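PDB 2JL1: triphenylmethane reductase from Citrobacter sp., which probably uses NADPH to reduce triphenylmethane dyes, a reaction of interest for bioremediation, and belongs to the NmrA-like family of Rossmann-fold proteins. Local coordinates for residues Ala154-Gly166 against Ser217-Glu231. Sequence-based numbering, arbitrary orientation.
Sequences ASTESGAIVTNAG and SGKKVVHQPVSFEEE. Unlike the reference sequence in segment 154-166: Thr156 (reference Ile).
The side chains of His223 and Thr163 cross at about a right angle, and Thr163 OG1 meets the imidazole at its edge, in the ring plane, in a 2.6 Å hydrogen bond to His223 NE2 in which either group could be the donor. With OG1 between its own backbone N and carbonyl carbon (chi1 80°), Thr163 OG1 in addition accepts from Ala165 N in an ST turn. The other ring nitrogen, ND1, is hydrogen-bonded to Asp207 OD1, so both nitrogens are held and the ring's rotation is fixed. Ile161 O lies at the same ring's edge, 3.3 Å from CD2, while receiving the nearly straight bond from Gln224 N. Strands 160-163 and 222-225 form a two-stranded parallel sheet, separate from the seven-stranded Rossmann sheet and away from the NADP site; helix 206-217 packs on its Ile161 side, where the side chains of Ile161 and Val221 cross at about a right angle, their CG1 atoms 3.9 Å apart. On the other face Val162 and Gln224 run side by side, CG2 4.0 Å from CD. Beyond the strands, Asn164 turns its amide 79° from the Phe228 ring, with ND2 3.6 Å from CD1 and donating to Ala249 O of helix 242-256. Asn164 OD1, buried without a polar partner, rests 3.1 Å from Glu231 CG.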
loop_
_atom_site.group_PDB
_atom_site.type_symbol
_atom_site.label_atom_id
_atom_site.label_comp_id
_atom_site.label_asym_id
_atom_site.label_seq_id
_atom_site.Cartn_x
_atom_site.Cartn_y
_atom_site.Cartn_z
ATOM N N ALA A 154 8.875 9.912 37.528
ATOM C CA ALA A 154 9.556 8.687 37.922
ATOM C C ALA A 154 11.061 8.830 37.734
ATOM O O ALA A 154 11.844 8.323 38.540
ATOM C CB ALA A 154 9.028 7.499 37.108
ATOM N N SER A 155 11.467 9.510 36.657
ATOM C CA SER A 155 12.892 9.738 36.392
ATOM C C SER A 155 13.493 10.785 37.326
ATOM O O SER A 155 14.637 10.645 37.758
ATOM C CB SER A 155 13.127 10.098 34.915
ATOM O OG SER A 155 12.964 8.935 34.104
ATOM N N THR A 156 12.729 11.828 37.638
ATOM C CA THR A 156 13.158 12.813 38.632
ATOM C C THR A 156 13.391 12.112 39.973
ATOM O O THR A 156 14.358 12.417 40.672
ATOM C CB THR A 156 12.148 13.977 38.778
ATOM O OG1 THR A 156 12.048 14.703 37.540
ATOM C CG2 THR A 156 12.549 14.933 39.914
ATOM N N GLU A 157 12.534 11.144 40.303
ATOM C CA GLU A 157 12.621 10.423 41.575
ATOM C C GLU A 157 13.861 9.535 41.618
ATOM O O GLU A 157 14.621 9.575 42.581
ATOM C CB GLU A 157 11.357 9.572 41.820
ATOM C CG GLU A 157 10.065 10.382 42.087
ATOM C CD GLU A 157 8.768 9.534 41.980
ATOM O OE1 GLU A 157 8.833 8.285 42.132
ATOM O OE2 GLU A 157 7.679 10.121 41.746
ATOM N N SER A 158 14.064 8.757 40.557
ATOM C CA SER A 158 15.145 7.778 40.503
ATOM C C SER A 158 16.510 8.377 40.203
ATOM O O SER A 158 17.531 7.749 40.482
ATOM C CB SER A 158 14.819 6.688 39.472
ATOM O OG SER A 158 14.991 7.152 38.129
ATOM N N GLY A 159 16.526 9.581 39.631
ATOM C CA GLY A 159 17.750 10.185 39.108
ATOM C C GLY A 159 18.269 9.638 37.780
ATOM O O GLY A 159 19.435 9.846 37.444
ATOM N N ALA A 160 17.408 8.951 37.020
ATOM C CA ALA A 160 17.802 8.338 35.745
ATOM C C ALA A 160 16.661 8.199 34.747
ATOM O O ALA A 160 15.557 7.804 35.106
ATOM C CB ALA A 160 18.418 6.975 35.964
ATOM N N ILE A 161 16.958 8.513 33.492
ATOM C CA ILE A 161 16.128 8.110 32.359
ATOM C C ILE A 161 16.831 6.892 31.768
ATOM O O ILE A 161 17.988 6.996 31.365
ATOM C CB ILE A 161 16.055 9.210 31.274
ATOM C CG1 ILE A 161 15.373 10.468 31.820
ATOM C CG2 ILE A 161 15.311 8.704 30.048
ATOM C CD1 ILE A 161 15.433 11.688 30.847
ATOM N N VAL A 162 16.141 5.746 31.743
ATOM C CA VAL A 162 16.715 4.480 31.272
ATOM C C VAL A 162 16.132 4.134 29.891
ATOM O O VAL A 162 14.900 4.020 29.731
ATOM C CB VAL A 162 16.459 3.323 32.312
ATOM C CG1 VAL A 162 17.070 1.999 31.852
ATOM C CG2 VAL A 162 17.030 3.679 33.663
ATOM N N THR A 163 16.994 4.053 28.878
ATOM C CA THR A 163 16.558 3.707 27.518
ATOM C C THR A 163 17.592 2.840 26.853
ATOM O O THR A 163 18.739 2.843 27.247
ATOM C CB THR A 163 16.481 4.957 26.585
ATOM O OG1 THR A 163 17.797 5.285 26.126
ATOM C CG2 THR A 163 15.891 6.148 27.287
ATOM N N ASN A 164 17.199 2.147 25.790
ATOM C CA ASN A 164 18.188 1.529 24.908
ATOM C C ASN A 164 18.366 2.296 23.590
ATOM O O ASN A 164 18.696 1.691 22.573
ATOM C CB ASN A 164 17.841 0.052 24.639
ATOM C CG ASN A 164 16.417 -0.136 24.147
ATOM O OD1 ASN A 164 15.477 0.379 24.744
ATOM N ND2 ASN A 164 16.247 -0.887 23.057
ATOM N N ALA A 165 18.218 3.626 23.633
ATOM C CA ALA A 165 18.310 4.481 22.436
ATOM C C ALA A 165 19.714 4.967 22.107
ATOM O O ALA A 165 19.934 5.554 21.050
ATOM C CB ALA A 165 17.383 5.693 22.575
ATOM N N GLY A 166 20.667 4.730 22.998
ATOM C CA GLY A 166 22.001 5.301 22.869
ATOM C C GLY A 166 21.966 6.806 22.646
ATOM O O GLY A 166 21.254 7.549 23.353
ATOM N N SER A 217 13.960 20.584 36.945
ATOM C CA SER A 217 13.535 19.983 38.209
ATOM C C SER A 217 14.486 20.276 39.364
ATOM O O SER A 217 14.100 20.142 40.538
ATOM C CB SER A 217 13.410 18.472 38.043
ATOM O OG SER A 217 14.703 17.878 38.058
ATOM N N GLY A 218 15.719 20.655 39.036
ATOM C CA GLY A 218 16.755 20.907 40.044
ATOM C C GLY A 218 17.402 19.629 40.540
ATOM O O GLY A 218 18.374 19.660 41.294
ATOM N N LYS A 219 16.879 18.484 40.134
ATOM C CA LYS A 219 17.509 17.232 40.540
ATOM C C LYS A 219 18.357 16.659 39.401
ATOM O O LYS A 219 17.946 16.682 38.245
ATOM C CB LYS A 219 16.459 16.247 41.077
ATOM C CG LYS A 219 16.789 14.786 40.875
ATOM C CD LYS A 219 16.543 13.953 42.114
ATOM C CE LYS A 219 17.379 12.661 42.029
ATOM N NZ LYS A 219 18.821 12.967 41.651
ATOM N N LYS A 220 19.549 16.174 39.734
ATOM C CA LYS A 220 20.446 15.565 38.768
ATOM C C LYS A 220 19.816 14.291 38.243
ATOM O O LYS A 220 19.537 13.372 39.015
ATOM C CB LYS A 220 21.795 15.244 39.422
ATOM C CG LYS A 220 22.843 14.641 38.489
ATOM C CD LYS A 220 23.092 15.538 37.261
ATOM C CE LYS A 220 24.013 14.868 36.250
ATOM N NZ LYS A 220 23.982 15.534 34.907
ATOM N N VAL A 221 19.567 14.259 36.938
ATOM C CA VAL A 221 19.029 13.066 36.266
ATOM C C VAL A 221 20.034 12.729 35.147
ATOM O O VAL A 221 20.393 13.606 34.374
ATOM C CB VAL A 221 17.607 13.338 35.664
ATOM C CG1 VAL A 221 17.079 12.117 34.874
ATOM C CG2 VAL A 221 16.621 13.752 36.734
ATOM N N VAL A 222 20.500 11.482 35.085
ATOM C CA VAL A 222 21.364 11.038 33.985
ATOM C C VAL A 222 20.572 10.184 32.987
ATOM O O VAL A 222 19.533 9.613 33.325
ATOM C CB VAL A 222 22.629 10.247 34.477
ATOM C CG1 VAL A 222 23.458 11.080 35.458
ATOM C CG2 VAL A 222 22.251 8.933 35.107
ATOM N N HIS A 223 21.030 10.128 31.743
ATOM C CA HIS A 223 20.540 9.117 30.832
ATOM C C HIS A 223 21.404 7.880 31.047
ATOM O O HIS A 223 22.615 7.945 30.902
ATOM C CB HIS A 223 20.636 9.600 29.398
ATOM C CG HIS A 223 20.282 8.559 28.376
ATOM N ND1 HIS A 223 20.943 8.457 27.170
ATOM C CD2 HIS A 223 19.360 7.572 28.383
ATOM C CE1 HIS A 223 20.436 7.457 26.474
ATOM N NE2 HIS A 223 19.470 6.907 27.185
ATOM N N GLN A 224 20.758 6.767 31.383
ATOM C CA GLN A 224 21.404 5.496 31.671
ATOM C C GLN A 224 21.102 4.546 30.513
ATOM O O GLN A 224 19.980 4.080 30.371
ATOM C CB GLN A 224 20.862 4.938 33.004
ATOM C CG GLN A 224 21.530 3.675 33.519
ATOM C CD GLN A 224 20.878 3.153 34.807
ATOM O OE1 GLN A 224 20.535 3.929 35.705
ATOM N NE2 GLN A 224 20.704 1.828 34.895
ATOM N N PRO A 225 22.122 4.263 29.672
ATOM C CA PRO A 225 21.927 3.504 28.440
ATOM C C PRO A 225 22.012 2.012 28.755
ATOM O O PRO A 225 22.902 1.586 29.499
ATOM C CB PRO A 225 23.104 3.981 27.571
ATOM C CG PRO A 225 24.240 4.188 28.612
ATOM C CD PRO A 225 23.546 4.631 29.883
ATOM N N VAL A 226 21.050 1.234 28.276
ATOM C CA VAL A 226 21.053 -0.220 28.532
ATOM C C VAL A 226 20.791 -0.953 27.234
ATOM O O VAL A 226 20.512 -0.321 26.229
ATOM C CB VAL A 226 20.004 -0.655 29.610
ATOM C CG1 VAL A 226 20.345 -0.065 30.986
ATOM C CG2 VAL A 226 18.594 -0.275 29.194
ATOM N N SER A 227 20.880 -2.286 27.259
ATOM C CA SER A 227 20.517 -3.101 26.110
ATOM C C SER A 227 18.995 -3.180 25.903
ATOM O O SER A 227 18.217 -2.889 26.810
ATOM C CB SER A 227 21.112 -4.508 26.254
ATOM O OG SER A 227 20.412 -5.299 27.210
ATOM N N PHE A 228 18.588 -3.571 24.698
ATOM C CA PHE A 228 17.218 -3.950 24.410
ATOM C C PHE A 228 16.601 -4.850 25.497
ATOM O O PHE A 228 15.511 -4.566 26.012
ATOM C CB PHE A 228 17.160 -4.659 23.063
ATOM C CG PHE A 228 15.762 -4.990 22.599
ATOM C CD1 PHE A 228 15.040 -4.084 21.828
ATOM C CD2 PHE A 228 15.182 -6.221 22.901
ATOM C CE1 PHE A 228 13.750 -4.389 21.379
ATOM C CE2 PHE A 228 13.887 -6.525 22.460
ATOM C CZ PHE A 228 13.175 -5.603 21.700
ATOM N N GLU A 229 17.291 -5.930 25.837
ATOM C CA GLU A 229 16.746 -6.904 26.790
ATOM C C GLU A 229 16.768 -6.336 28.218
ATOM O O GLU A 229 15.840 -6.557 28.993
ATOM C CB GLU A 229 17.484 -8.255 26.686
ATOM C CG GLU A 229 16.583 -9.524 26.712
ATOM C CD GLU A 229 15.530 -9.599 25.576
ATOM O OE1 GLU A 229 14.324 -9.557 25.903
ATOM O OE2 GLU A 229 15.886 -9.705 24.366
ATOM N N GLU A 230 17.796 -5.564 28.552
ATOM C CA GLU A 230 17.799 -4.861 29.829
ATOM C C GLU A 230 16.644 -3.847 29.923
ATOM O O GLU A 230 16.010 -3.731 30.967
ATOM C CB GLU A 230 19.135 -4.188 30.073
ATOM C CG GLU A 230 20.266 -5.167 30.399
ATOM C CD GLU A 230 21.622 -4.496 30.422
ATOM O OE1 GLU A 230 21.884 -3.594 29.591
ATOM O OE2 GLU A 230 22.438 -4.875 31.283
ATOM N N GLU A 231 16.362 -3.138 28.834
ATOM C CA GLU A 231 15.226 -2.205 28.801
ATOM C C GLU A 231 13.884 -2.900 29.055
ATOM O O GLU A 231 13.143 -2.497 29.957
ATOM C CB GLU A 231 15.171 -1.422 27.484
ATOM C CG GLU A 231 14.071 -0.332 27.451
ATOM C CD GLU A 231 14.332 0.832 28.416
ATOM O OE1 GLU A 231 15.494 1.042 28.838
ATOM O OE2 GLU A 231 13.367 1.537 28.749
HETATM O O HOH W 1 21.364 10.776 38.835
HETATM O O HOH W 2 21.641 1.919 24.738
#